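Local coordinates for protein serpin (Taeniopygia guttata, PDB 5HGC) that probably inhibits serine proteases as a member of the serpin family and holds a cortisol-type steroid in a pocket, at residues K149-I154 / S171-F175; M100-T106 / V166-F172; S221-V225 / F236-A241; P354-L358 / F369-V374. One frame throughout, in Å; residues are numbered along the deposited sequence.

Contact 1 (K149-I154 / S171-F175); sequences KTHGKI and SFVYF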
loop_
_atom_site.group_PDB
_atom_site.type_symbol
_atom_site.label_atom_id
_atom_site.label_comp_id
_atom_site.label_asym_id
_atom_site.label_seq_id
_atom_site.Cartn_x
_atom_site.Cartn_y
_atom_site.Cartn_z
ATOM N N LYS A 149 7.988 15.740 -6.149
ATOM C CA LYS A 149 8.302 14.352 -6.465
ATOM C C LYS A 149 7.022 13.670 -7.010
ATOM O O LYS A 149 7.102 12.795 -7.860
ATOM C CB LYS A 149 8.850 13.694 -5.172
ATOM C CG LYS A 149 9.962 12.654 -5.252
ATOM C CD LYS A 149 10.950 12.815 -6.394
ATOM C CE LYS A 149 12.119 11.845 -6.268
ATOM N NZ LYS A 149 11.993 10.374 -6.558
ATOM N N THR A 150 5.844 14.124 -6.574
ATOM C CA THR A 150 4.592 13.437 -6.894
ATOM C C THR A 150 3.789 14.220 -7.909
ATOM O O THR A 150 2.590 14.009 -8.048
ATOM C CB THR A 150 3.706 13.090 -5.648
ATOM O OG1 THR A 150 3.230 14.274 -5.019
ATOM C CG2 THR A 150 4.455 12.236 -4.624
ATOM N N HIS A 151 4.467 15.106 -8.634
ATOM C CA HIS A 151 3.827 16.005 -9.623
ATOM C C HIS A 151 2.551 16.639 -9.083
ATOM O O HIS A 151 1.583 16.782 -9.799
ATOM C CB HIS A 151 3.638 15.313 -10.987
ATOM C CG HIS A 151 4.935 14.933 -11.636
ATOM N ND1 HIS A 151 5.027 13.978 -12.617
ATOM C CD2 HIS A 151 6.206 15.354 -11.412
ATOM C CE1 HIS A 151 6.292 13.841 -12.985
ATOM N NE2 HIS A 151 7.028 14.666 -12.269
ATOM N N GLY A 152 2.566 16.983 -7.799
ATOM C CA GLY A 152 1.499 17.716 -7.222
ATOM C C GLY A 152 0.541 16.852 -6.479
ATOM O O GLY A 152 -0.165 17.359 -5.639
ATOM N N LYS A 153 0.558 15.541 -6.710
ATOM C CA LYS A 153 -0.474 14.615 -6.156
ATOM C C LYS A 153 -0.491 14.407 -4.661
ATOM O O LYS A 153 -1.512 14.009 -4.124
ATOM C CB LYS A 153 -0.430 13.260 -6.858
ATOM C CG LYS A 153 -0.598 13.352 -8.376
ATOM C CD LYS A 153 -1.977 13.884 -8.814
ATOM C CE LYS A 153 -2.074 13.888 -10.341
ATOM N NZ LYS A 153 -3.429 14.255 -10.829
ATOM N N ILE A 154 0.639 14.624 -4.000
ATOM C CA ILE A 154 0.724 14.482 -2.554
ATOM C C ILE A 154 1.482 15.696 -2.051
ATOM O O ILE A 154 2.586 15.977 -2.533
ATOM C CB ILE A 154 1.505 13.238 -2.101
ATOM C CG1 ILE A 154 0.848 11.953 -2.576
ATOM C CG2 ILE A 154 1.586 13.198 -0.574
ATOM C CD1 ILE A 154 1.582 10.675 -2.144
ATOM N N SER A 171 7.981 7.095 3.388
ATOM C CA SER A 171 7.542 6.429 2.140
ATOM C C SER A 171 6.223 6.971 1.666
ATOM O O SER A 171 5.282 7.188 2.453
ATOM C CB SER A 171 7.543 4.905 2.179
ATOM O OG SER A 171 6.512 4.500 3.048
ATOM N N PHE A 172 6.160 7.203 0.362
ATOM C CA PHE A 172 4.975 7.749 -0.195
ATOM C C PHE A 172 4.774 7.209 -1.592
ATOM O O PHE A 172 5.717 6.807 -2.254
ATOM C CB PHE A 172 5.028 9.270 -0.159
ATOM C CG PHE A 172 6.287 9.843 -0.732
ATOM C CD1 PHE A 172 7.499 9.828 0.008
ATOM C CD2 PHE A 172 6.288 10.425 -2.014
ATOM C CE1 PHE A 172 8.669 10.371 -0.546
ATOM C CE2 PHE A 172 7.466 10.983 -2.549
ATOM C CZ PHE A 172 8.646 10.951 -1.823
ATOM N N VAL A 173 3.530 7.225 -2.040
ATOM C CA VAL A 173 3.147 6.593 -3.328
ATOM C C VAL A 173 1.767 7.077 -3.690
ATOM O O VAL A 173 0.880 7.096 -2.837
ATOM C CB VAL A 173 3.221 5.042 -3.281
ATOM C CG1 VAL A 173 2.425 4.505 -2.103
ATOM C CG2 VAL A 173 2.812 4.461 -4.611
ATOM N N TYR A 174 1.640 7.530 -4.933
ATOM C CA TYR A 174 0.365 7.903 -5.541
ATOM C C TYR A 174 0.105 6.911 -6.706
ATOM O O TYR A 174 1.049 6.525 -7.431
ATOM C CB TYR A 174 0.375 9.354 -6.082
ATOM C CG TYR A 174 -0.788 9.650 -7.036
ATOM C CD1 TYR A 174 -2.048 10.102 -6.544
ATOM C CD2 TYR A 174 -0.660 9.449 -8.441
ATOM C CE1 TYR A 174 -3.108 10.401 -7.422
ATOM C CE2 TYR A 174 -1.737 9.702 -9.316
ATOM C CZ TYR A 174 -2.940 10.167 -8.800
ATOM O OH TYR A 174 -3.966 10.421 -9.659
ATOM N N PHE A 175 -1.167 6.525 -6.893
ATOM C CA PHE A 175 -1.530 5.693 -8.015
ATOM C C PHE A 175 -2.895 6.104 -8.541
ATOM O O PHE A 175 -3.794 6.507 -7.777
ATOM C CB PHE A 175 -1.482 4.200 -7.598
ATOM C CG PHE A 175 -1.808 3.211 -8.714
ATOM C CD1 PHE A 175 -0.878 2.941 -9.752
ATOM C CD2 PHE A 175 -3.045 2.549 -8.746
ATOM C CE1 PHE A 175 -1.179 2.031 -10.786
ATOM C CE2 PHE A 175 -3.344 1.643 -9.780
ATOM C CZ PHE A 175 -2.412 1.380 -10.808
#
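The aliphatic chain of Lys153 lies over one face of the Tyr174 ring where the serpin chain leaves helix 135-149 and turns back across beta-sheet A. The helix ends in a Schellman motif with His151 as the C-prime residue. A type I' turn from Thr150 to Lys153 overlaps this end and brings the loop down onto strand 167-176. No hydrogen bond joins 149-154 to 171-175; the contact is made by side chains. Lys153 CG stands 3.7 Å from the centroid of the Tyr174 ring, only 2° off the ring normal, a CH-pi contact. Lys153 CB sits near the root of the ring, and the bend at chi2 (-65°) turns CD to CZ, so the chain follows the ring towards its hydroxyl. Tyr174 OH itself is hydrogen-bonded to Asp324. A leucine in place of Tyr174 would probably leave the Lys153 chain without a flat face to lie on and Asp324 without its hydroxyl partner. Phe172 takes the loop at its ring edge: Thr150 CG2 is 3.7 Å from Phe172 CD2, and Lys149 CB is 4.0 Å from Phe172 CE2. Between the two rings Ile154 points CD1 at the strand backbone, 3.7 Å from Val173 O. Thr150 OG1 ties the turn to the helix by a hydrogen bond with Ile146 O and accepts Ile154 N at 2.8 Å, with an N-H...O angle of 142°.

Contact 2 (M100-T106 / V166-F172); sequences MNAIFVT and VMLLASF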
loop_
_atom_site.group_PDB
_atom_site.type_symbol
_atom_site.label_atom_id
_atom_site.label_comp_id
_atom_site.label_asym_id
_atom_site.label_seq_id
_atom_site.Cartn_x
_atom_site.Cartn_y
_atom_site.Cartn_z
ATOM N N MET A 100 8.184 5.761 -3.677
ATOM C CA MET A 100 9.412 6.443 -3.264
ATOM C C MET A 100 9.658 6.387 -1.769
ATOM O O MET A 100 8.719 6.490 -0.963
ATOM C CB MET A 100 9.394 7.877 -3.759
ATOM C CG MET A 100 9.446 7.962 -5.285
ATOM S SD MET A 100 8.681 9.367 -6.170
ATOM C CE MET A 100 6.925 9.336 -5.731
ATOM N N ASN A 101 10.939 6.189 -1.446
ATOM C CA ASN A 101 11.530 6.142 -0.102
ATOM C C ASN A 101 12.497 7.290 0.027
ATOM O O ASN A 101 13.274 7.527 -0.902
ATOM C CB ASN A 101 12.404 4.908 0.004
ATOM C CG ASN A 101 11.598 3.658 0.080
ATOM O OD1 ASN A 101 10.473 3.665 0.639
ATOM N ND2 ASN A 101 12.135 2.566 -0.493
ATOM N N ALA A 102 12.446 8.021 1.135
ATOM C CA ALA A 102 13.429 9.062 1.424
ATOM C C ALA A 102 13.724 9.058 2.908
ATOM O O ALA A 102 12.865 8.660 3.709
ATOM C CB ALA A 102 12.995 10.438 0.942
ATOM N N ILE A 103 14.974 9.418 3.237
ATOM C CA ILE A 103 15.389 9.709 4.595
ATOM C C ILE A 103 15.855 11.134 4.776
ATOM O O ILE A 103 16.504 11.689 3.909
ATOM C CB ILE A 103 16.383 8.706 5.201
ATOM C CG1 ILE A 103 17.690 8.641 4.418
ATOM C CG2 ILE A 103 15.736 7.354 5.276
ATOM C CD1 ILE A 103 18.836 7.889 5.099
ATOM N N PHE A 104 15.448 11.727 5.890
ATOM C CA PHE A 104 15.863 13.064 6.278
ATOM C C PHE A 104 16.619 12.917 7.592
ATOM O O PHE A 104 16.025 12.498 8.613
ATOM C CB PHE A 104 14.639 13.971 6.363
ATOM C CG PHE A 104 13.930 14.101 5.058
ATOM C CD1 PHE A 104 12.903 13.159 4.682
ATOM C CD2 PHE A 104 14.281 15.143 4.147
ATOM C CE1 PHE A 104 12.250 13.287 3.431
ATOM C CE2 PHE A 104 13.613 15.284 2.914
ATOM C CZ PHE A 104 12.606 14.349 2.556
ATOM N N VAL A 105 17.937 13.123 7.538
ATOM C CA VAL A 105 18.815 12.792 8.687
ATOM C C VAL A 105 19.352 14.121 9.219
ATOM O O VAL A 105 19.702 15.035 8.423
ATOM C CB VAL A 105 19.995 11.842 8.322
ATOM C CG1 VAL A 105 20.832 11.417 9.562
ATOM C CG2 VAL A 105 19.464 10.575 7.675
ATOM N N THR A 106 19.391 14.254 10.552
ATOM C CA THR A 106 19.982 15.446 11.170
ATOM C C THR A 106 21.384 15.723 10.633
ATOM O O THR A 106 22.210 14.800 10.498
ATOM C CB THR A 106 20.021 15.361 12.693
ATOM O OG1 THR A 106 20.830 16.426 13.178
ATOM C CG2 THR A 106 20.597 14.051 13.181
ATOM N N VAL A 166 16.103 12.868 14.931
ATOM C CA VAL A 166 17.368 12.361 14.457
ATOM C C VAL A 166 17.199 11.998 12.961
ATOM O O VAL A 166 17.918 12.522 12.106
ATOM C CB VAL A 166 17.815 11.208 15.375
ATOM C CG1 VAL A 166 19.002 10.475 14.812
ATOM C CG2 VAL A 166 18.193 11.755 16.752
ATOM N N MET A 167 16.211 11.138 12.661
ATOM C CA MET A 167 15.917 10.675 11.284
ATOM C C MET A 167 14.418 10.478 11.067
ATOM O O MET A 167 13.728 9.852 11.886
ATOM C CB MET A 167 16.682 9.382 10.984
ATOM C CG MET A 167 16.230 8.677 9.732
ATOM S SD MET A 167 17.353 7.377 9.217
ATOM C CE MET A 167 17.179 6.209 10.547
ATOM N N LEU A 168 13.937 11.072 9.988
ATOM C CA LEU A 168 12.636 10.845 9.430
ATOM C C LEU A 168 12.739 9.857 8.240
ATOM O O LEU A 168 13.424 10.129 7.259
ATOM C CB LEU A 168 12.068 12.194 8.954
ATOM C CG LEU A 168 10.737 12.100 8.191
ATOM C CD1 LEU A 168 9.626 11.523 9.073
ATOM C CD2 LEU A 168 10.286 13.417 7.600
ATOM N N LEU A 169 12.082 8.705 8.323
ATOM C CA LEU A 169 11.936 7.808 7.140
ATOM C C LEU A 169 10.616 8.117 6.501
ATOM O O LEU A 169 9.583 7.960 7.140
ATOM C CB LEU A 169 11.998 6.340 7.548
ATOM C CG LEU A 169 11.802 5.256 6.487
ATOM C CD1 LEU A 169 12.847 5.257 5.376
ATOM C CD2 LEU A 169 11.825 3.925 7.224
ATOM N N ALA A 170 10.645 8.611 5.272
ATOM C CA ALA A 170 9.412 8.858 4.508
ATOM C C ALA A 170 9.158 7.769 3.393
ATOM O O ALA A 170 10.053 7.533 2.554
ATOM C CB ALA A 170 9.455 10.238 3.884
ATOM N N SER A 171 7.981 7.095 3.388
ATOM C CA SER A 171 7.542 6.429 2.140
ATOM C C SER A 171 6.223 6.971 1.666
ATOM O O SER A 171 5.282 7.188 2.453
ATOM C CB SER A 171 7.543 4.905 2.179
ATOM O OG SER A 171 6.512 4.500 3.048
ATOM N N PHE A 172 6.160 7.203 0.362
ATOM C CA PHE A 172 4.975 7.749 -0.195
ATOM C C PHE A 172 4.774 7.209 -1.592
ATOM O O PHE A 172 5.717 6.807 -2.254
ATOM C CB PHE A 172 5.028 9.270 -0.159
ATOM C CG PHE A 172 6.287 9.843 -0.732
ATOM C CD1 PHE A 172 7.499 9.828 0.008
ATOM C CD2 PHE A 172 6.288 10.425 -2.014
ATOM C CE1 PHE A 172 8.669 10.371 -0.546
ATOM C CE2 PHE A 172 7.466 10.983 -2.549
ATOM C CZ PHE A 172 8.646 10.951 -1.823
#
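Beta-sheet A of the serpin fold contains this antiparallel pair, in which Met100 is matched with Phe172 at one end and Val105 with Met167 near the other. Seven backbone hydrogen bonds join strand 100-106 to segment 166-172; the shortest is Ala170 N to Ala102 O, 2.7 Å. Met100, Ala102, Phe104, Leu168, Ala170 and Phe172 share one face, which helix 135-149 helps to cover. Here Met100 CB lies over the Phe172 ring, 4.0 Å from its centroid and 24° off the normal. The methionine then folds at its last torsion (chi3 -60°) and brings CE to 3.6 Å from Phe172 CE2. Its SD meets the ring obliquely, a Met-aromatic contact. Phe104 and Leu168 run side by side, with Phe104 CD1 3.9 Å from Leu168 CD2, while Ala170 CB sits at the edge of the Phe104 ring. On the other face, against helix 39-52, Ile103 CG2 packs 3.6 Å from Leu169 CD1. Met167 SD touches both Ile103 CG2 and Val105 CG2, the latter at 4.1 Å. Ser171 OG turns to His319 for its hydrogen bond. The backbone bonds and apolar packing on both faces suggest that these two strands stay together when a serpin opens sheet A beside strand 167-176 to take up its reactive loop.

Contact 3 (S221-V225 / F236-A241); sequences SCTVV and FLVLPA. With HCY ((11alpha,14beta)-11,17,21-trihydroxypregn-4-ene-3,20-dione), chain B.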
loop_
_atom_site.group_PDB
_atom_site.type_symbol
_atom_site.label_atom_id
_atom_site.label_comp_id
_atom_site.label_asym_id
_atom_site.label_seq_id
_atom_site.Cartn_x
_atom_site.Cartn_y
_atom_site.Cartn_z
ATOM N N SER A 221 -19.259 -13.912 4.238
ATOM C CA SER A 221 -20.420 -13.031 3.955
ATOM C C SER A 221 -20.024 -11.806 3.130
ATOM O O SER A 221 -20.459 -10.654 3.400
ATOM C CB SER A 221 -21.136 -12.615 5.249
ATOM O OG SER A 221 -21.063 -13.658 6.212
ATOM N N CYS A 222 -19.232 -12.087 2.096
ATOM C CA CYS A 222 -18.564 -11.086 1.262
ATOM C C CYS A 222 -18.828 -11.312 -0.185
ATOM O O CYS A 222 -18.623 -12.428 -0.676
ATOM C CB CYS A 222 -17.054 -11.290 1.352
ATOM S SG CYS A 222 -16.399 -10.652 2.835
ATOM N N THR A 223 -19.138 -10.249 -0.897
ATOM C CA THR A 223 -19.147 -10.317 -2.333
ATOM C C THR A 223 -17.789 -9.829 -2.774
ATOM O O THR A 223 -17.355 -8.825 -2.302
ATOM C CB THR A 223 -20.280 -9.453 -2.880
ATOM O OG1 THR A 223 -21.514 -9.968 -2.380
ATOM C CG2 THR A 223 -20.325 -9.495 -4.372
ATOM N N VAL A 224 -17.123 -10.569 -3.664
ATOM C CA VAL A 224 -15.822 -10.207 -4.228
ATOM C C VAL A 224 -15.984 -9.922 -5.711
ATOM O O VAL A 224 -16.470 -10.784 -6.434
ATOM C CB VAL A 224 -14.773 -11.334 -4.029
ATOM C CG1 VAL A 224 -13.375 -10.899 -4.541
ATOM C CG2 VAL A 224 -14.726 -11.764 -2.555
ATOM N N VAL A 225 -15.578 -8.729 -6.159
ATOM C CA VAL A 225 -15.518 -8.430 -7.566
ATOM C C VAL A 225 -14.091 -8.011 -7.891
ATOM O O VAL A 225 -13.490 -7.179 -7.177
ATOM C CB VAL A 225 -16.530 -7.334 -7.955
ATOM C CG1 VAL A 225 -16.381 -6.937 -9.403
ATOM C CG2 VAL A 225 -17.966 -7.836 -7.733
ATOM N N PHE A 236 -9.203 -6.067 -6.296
ATOM C CA PHE A 236 -10.280 -6.882 -5.618
ATOM C C PHE A 236 -11.140 -5.966 -4.780
ATOM O O PHE A 236 -10.613 -5.253 -3.924
ATOM C CB PHE A 236 -9.701 -7.921 -4.660
ATOM C CG PHE A 236 -9.066 -9.106 -5.352
ATOM C CD1 PHE A 236 -7.968 -8.929 -6.267
ATOM C CD2 PHE A 236 -9.511 -10.413 -5.074
ATOM C CE1 PHE A 236 -7.354 -10.028 -6.898
ATOM C CE2 PHE A 236 -8.903 -11.516 -5.708
ATOM C CZ PHE A 236 -7.822 -11.327 -6.606
ATOM N N LEU A 237 -12.449 -5.946 -5.052
ATOM C CA LEU A 237 -13.368 -5.034 -4.380
ATOM C C LEU A 237 -14.227 -5.944 -3.540
ATOM O O LEU A 237 -14.898 -6.836 -4.083
ATOM C CB LEU A 237 -14.194 -4.289 -5.403
ATOM C CG LEU A 237 -13.426 -3.873 -6.655
ATOM C CD1 LEU A 237 -14.375 -3.355 -7.747
ATOM C CD2 LEU A 237 -12.370 -2.822 -6.291
ATOM N N VAL A 238 -14.177 -5.745 -2.224
ATOM C CA VAL A 238 -14.751 -6.689 -1.266
ATOM C C VAL A 238 -15.829 -5.981 -0.487
ATOM O O VAL A 238 -15.567 -5.018 0.235
ATOM C CB VAL A 238 -13.705 -7.220 -0.292
ATOM C CG1 VAL A 238 -14.311 -8.281 0.645
ATOM C CG2 VAL A 238 -12.531 -7.767 -1.061
ATOM N N LEU A 239 -17.048 -6.459 -0.667
ATOM C CA LEU A 239 -18.267 -5.866 -0.091
ATOM C C LEU A 239 -18.753 -6.842 0.963
ATOM O O LEU A 239 -19.320 -7.855 0.576
ATOM C CB LEU A 239 -19.325 -5.691 -1.168
ATOM C CG LEU A 239 -20.563 -4.906 -0.795
ATOM C CD1 LEU A 239 -20.188 -3.501 -0.341
ATOM C CD2 LEU A 239 -21.474 -4.832 -1.994
ATOM N N PRO A 240 -18.457 -6.588 2.266
ATOM C CA PRO A 240 -19.057 -7.442 3.286
ATOM C C PRO A 240 -20.516 -7.017 3.531
ATOM O O PRO A 240 -20.871 -5.811 3.355
ATOM C CB PRO A 240 -18.182 -7.184 4.519
ATOM C CG PRO A 240 -17.818 -5.737 4.376
ATOM C CD PRO A 240 -17.625 -5.525 2.882
ATOM N N ALA A 241 -21.351 -8.012 3.892
ATOM C CA ALA A 241 -22.720 -7.782 4.404
ATOM C C ALA A 241 -22.710 -6.838 5.632
ATOM O O ALA A 241 -21.765 -6.914 6.458
ATOM C CB ALA A 241 -23.318 -9.116 4.793
HETATM C C1 HCY B . -1.162 -16.417 -3.231
HETATM C C2 HCY B . -0.477 -17.016 -2.005
HETATM C C3 HCY B . 0.628 -16.127 -1.483
HETATM C C4 HCY B . 0.737 -14.715 -1.923
HETATM C C5 HCY B . -0.311 -14.122 -2.507
HETATM C C6 HCY B . -0.382 -12.610 -2.525
HETATM C C7 HCY B . -0.739 -12.113 -3.944
HETATM C C8 HCY B . -1.852 -12.881 -4.667
HETATM C C9 HCY B . -1.577 -14.399 -4.601
HETATM C C10 HCY B . -1.440 -14.917 -3.151
HETATM C C12 HCY B . -2.704 -14.697 -6.972
HETATM C C11 HCY B . -2.472 -15.266 -5.555
HETATM C C13 HCY B . -3.018 -13.171 -6.940
HETATM C C14 HCY B . -1.928 -12.474 -6.122
HETATM C C15 HCY B . -2.004 -11.023 -6.529
HETATM C C16 HCY B . -2.418 -11.032 -7.995
HETATM C C17 HCY B . -2.866 -12.479 -8.320
HETATM C C18 HCY B . -4.439 -12.845 -6.395
HETATM C C19 HCY B . -2.674 -14.684 -2.253
HETATM C C20 HCY B . -4.083 -12.534 -9.225
HETATM C C21 HCY B . -4.238 -13.649 -10.239
HETATM O O1 HCY B . 1.388 -16.568 -0.644
HETATM O O2 HCY B . -3.729 -15.330 -4.875
HETATM O O3 HCY B . -1.845 -13.127 -9.112
HETATM O O4 HCY B . -4.956 -11.683 -9.152
HETATM O O5 HCY B . -5.632 -13.944 -10.193
HETATM O O HOH W 1 -22.681 -8.339 0.189
#
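Strand 222-225 runs antiparallel to strand 236-240, their axes 4.5 Å apart at the closest and 164° between their directions. Five backbone hydrogen bonds hold Ser221, Thr223 and Val225 to Ala241, Leu239 and Leu237. The bond from Leu239 N to Thr223 O is straight, 2.9 Å long with 180° at the hydrogen. Ser221 and Cys222 form a G1 bulge against Asp217, where the chain enters the strand. Cys222, Val224, Val238 and Pro240 put their side chains on one face, under helices 245-251 and 254-263. There Cys222 SG is 3.8 Å from Val238 CG1. Thr223, Val225, Leu237 and Leu239 take the other face, and Leu237 CG comes within 3.3 Å of Val225 O. Phe236 links Val224 to the bound steroid; its CG is anti to the carbonyl carbon (chi1 -74°), which puts the ring between them. Its CD2 lies 3.9 Å from Val224 CG1, which meets the ring obliquely. At the far side, the ring turns its edge to the steroid carbonyl O4, which lies 3.7 Å from Phe236 CE1, and CZ touches the steroid methyl C18, also at 3.7 Å. With an alanine in place of Phe236, a gap would probably open between Val224 and the steroid, and the steroid methyl C18 would lose its contact with the ring. The hairpin belongs to serpin beta-sheet B, and the steroid site beside helices 12-29 and 254-263 resembles that of corticosteroid-binding globulin.

Contact 4 (P354-L358 / F369-V374); sequences PFLML and FIGKIV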
loop_
_atom_site.group_PDB
_atom_site.type_symbol
_atom_site.label_atom_id
_atom_site.label_comp_id
_atom_site.label_asym_id
_atom_site.label_seq_id
_atom_site.Cartn_x
_atom_site.Cartn_y
_atom_site.Cartn_z
ATOM N N PRO A 354 -19.777 0.244 3.316
ATOM C CA PRO A 354 -18.319 0.104 3.394
ATOM C C PRO A 354 -17.761 -1.196 2.803
ATOM O O PRO A 354 -18.379 -2.267 2.940
ATOM C CB PRO A 354 -18.048 0.153 4.910
ATOM C CG PRO A 354 -19.182 0.952 5.443
ATOM C CD PRO A 354 -20.348 0.406 4.660
ATOM N N PHE A 355 -16.585 -1.069 2.172
ATOM C CA PHE A 355 -15.930 -2.150 1.417
ATOM C C PHE A 355 -14.408 -2.051 1.471
ATOM O O PHE A 355 -13.874 -0.988 1.753
ATOM C CB PHE A 355 -16.385 -2.070 -0.030
ATOM C CG PHE A 355 -15.985 -0.792 -0.731
ATOM C CD1 PHE A 355 -16.781 0.367 -0.625
ATOM C CD2 PHE A 355 -14.817 -0.762 -1.556
ATOM C CE1 PHE A 355 -16.414 1.538 -1.260
ATOM C CE2 PHE A 355 -14.491 0.398 -2.249
ATOM C CZ PHE A 355 -15.282 1.549 -2.094
ATOM N N LEU A 356 -13.723 -3.141 1.173
ATOM C CA LEU A 356 -12.304 -3.130 0.976
ATOM C C LEU A 356 -11.969 -2.984 -0.490
ATOM O O LEU A 356 -12.707 -3.498 -1.373
ATOM C CB LEU A 356 -11.683 -4.416 1.483
ATOM C CG LEU A 356 -12.040 -4.843 2.903
ATOM C CD1 LEU A 356 -11.148 -6.006 3.302
ATOM C CD2 LEU A 356 -11.873 -3.694 3.875
ATOM N N MET A 357 -10.865 -2.262 -0.755
ATOM C CA MET A 357 -10.247 -2.274 -2.077
ATOM C C MET A 357 -8.761 -2.740 -1.966
ATOM O O MET A 357 -7.931 -2.109 -1.244
ATOM C CB MET A 357 -10.386 -0.936 -2.742
ATOM C CG MET A 357 -9.751 -0.963 -4.108
ATOM S SD MET A 357 -10.234 0.555 -4.932
ATOM C CE MET A 357 -9.805 0.317 -6.664
ATOM N N LEU A 358 -8.434 -3.862 -2.621
ATOM C CA LEU A 358 -7.085 -4.419 -2.506
ATOM C C LEU A 358 -6.466 -4.433 -3.901
ATOM O O LEU A 358 -7.033 -5.020 -4.841
ATOM C CB LEU A 358 -7.077 -5.814 -1.887
ATOM C CG LEU A 358 -8.061 -6.043 -0.733
ATOM C CD1 LEU A 358 -8.076 -7.514 -0.371
ATOM C CD2 LEU A 358 -7.715 -5.190 0.479
ATOM N N PHE A 369 -1.852 -1.961 -2.650
ATOM C CA PHE A 369 -2.635 -1.073 -1.767
ATOM C C PHE A 369 -3.669 -1.847 -0.985
ATOM O O PHE A 369 -4.260 -2.809 -1.502
ATOM C CB PHE A 369 -3.341 0.017 -2.576
ATOM C CG PHE A 369 -2.415 0.993 -3.239
ATOM C CD1 PHE A 369 -1.904 2.078 -2.533
ATOM C CD2 PHE A 369 -2.070 0.854 -4.591
ATOM C CE1 PHE A 369 -1.053 2.996 -3.153
ATOM C CE2 PHE A 369 -1.205 1.779 -5.215
ATOM C CZ PHE A 369 -0.699 2.859 -4.491
ATOM N N ILE A 370 -3.897 -1.427 0.256
ATOM C CA ILE A 370 -4.970 -1.977 1.062
ATOM C C ILE A 370 -5.846 -0.811 1.541
ATOM O O ILE A 370 -5.379 0.112 2.249
ATOM C CB ILE A 370 -4.430 -2.858 2.201
ATOM C CG1 ILE A 370 -3.776 -4.121 1.621
ATOM C CG2 ILE A 370 -5.552 -3.244 3.169
ATOM C CD1 ILE A 370 -3.143 -5.050 2.643
ATOM N N GLY A 371 -7.119 -0.829 1.128
ATOM C CA GLY A 371 -8.038 0.242 1.442
ATOM C C GLY A 371 -9.200 -0.377 2.179
ATOM O O GLY A 371 -9.662 -1.468 1.841
ATOM N N LYS A 372 -9.661 0.302 3.213
ATOM C CA LYS A 372 -10.913 -0.006 3.828
ATOM C C LYS A 372 -11.599 1.323 3.674
ATOM O O LYS A 372 -11.148 2.312 4.246
ATOM C CB LYS A 372 -10.707 -0.394 5.310
ATOM C CG LYS A 372 -12.024 -0.481 6.016
ATOM C CD LYS A 372 -11.877 -0.788 7.456
ATOM C CE LYS A 372 -13.227 -0.557 8.139
ATOM N NZ LYS A 372 -13.123 -1.007 9.558
ATOM N N ILE A 373 -12.624 1.370 2.831
ATOM C CA ILE A 373 -13.334 2.603 2.524
ATOM C C ILE A 373 -14.644 2.540 3.290
ATOM O O ILE A 373 -15.532 1.787 2.907
ATOM C CB ILE A 373 -13.609 2.764 1.006
ATOM C CG1 ILE A 373 -12.297 2.862 0.179
ATOM C CG2 ILE A 373 -14.348 4.071 0.733
ATOM C CD1 ILE A 373 -11.277 1.757 0.299
ATOM N N VAL A 374 -14.739 3.267 4.402
ATOM C CA VAL A 374 -16.011 3.421 5.109
ATOM C C VAL A 374 -16.737 4.687 4.618
ATOM O O VAL A 374 -17.953 4.766 4.664
ATOM C CB VAL A 374 -15.886 3.304 6.670
ATOM C CG1 VAL A 374 -14.656 2.501 7.071
ATOM C CG2 VAL A 374 -15.801 4.640 7.361
#
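Phe355 and Met357 pair with Ile373 and Gly371 through four backbone hydrogen bonds, in an antiparallel hairpin whose strand axes approach to 4.6 Å at 166°. The bond from Met357 N to Gly371 O, 3.0 Å, comes from above the carbonyl plane, 42° out of it. The Phe355 ring lies across Ile373, with Ile373 CB over its face, 4.0 Å from the centroid. Phe355 CG sits between the backbone N and the carbonyl carbon (chi1 63°), which swings the ring over its cross-strand partner. Ile373 CD1 reaches diagonally across to Met357 CB, 4.2 Å away. It occupies the space beside Gly371 that a CB there would need. On the opposite face Leu356 CD2 packs 3.8 Å from Lys372 CB, and Leu358 CD2 packs 4.0 Å from Ile370 CG2. Phe23 of helix 12-29 packs on Leu356 and Ile370. Lys372 is fully extended and carries NZ to a salt bridge with Glu249 of helix 245-251. This hairpin of serpin sheet B is thus held by backbone bonds and by apolar contacts on both faces. The one buried lysine gives its aliphatic part to the packing, and its charge is probably balanced by Glu249.

Contacts 1 and 2 share Ser171 and Phe172 on strand 167-176, their centres 15 Å apart. They also meet where Met100 touches Lys149 and Thr150. Contacts 3 and 4 are two hairpins that are neighbours in sheet B though far apart along the chain. Their centres are 10 Å apart, and strands 233-240 and 355-361 adjoin; Val238 O and Leu356 N make a probable hydrogen bond. Contacts 1 and 2 close on the same strand before contact 3 opens, and contact 4 comes last. Contacts 2 and 3 lie farthest apart, about 36 Å between centres. Phe369 of contact 4 packs on Val173 and Phe175 of contact 1, so beta-sheets A and B of the serpin meet there.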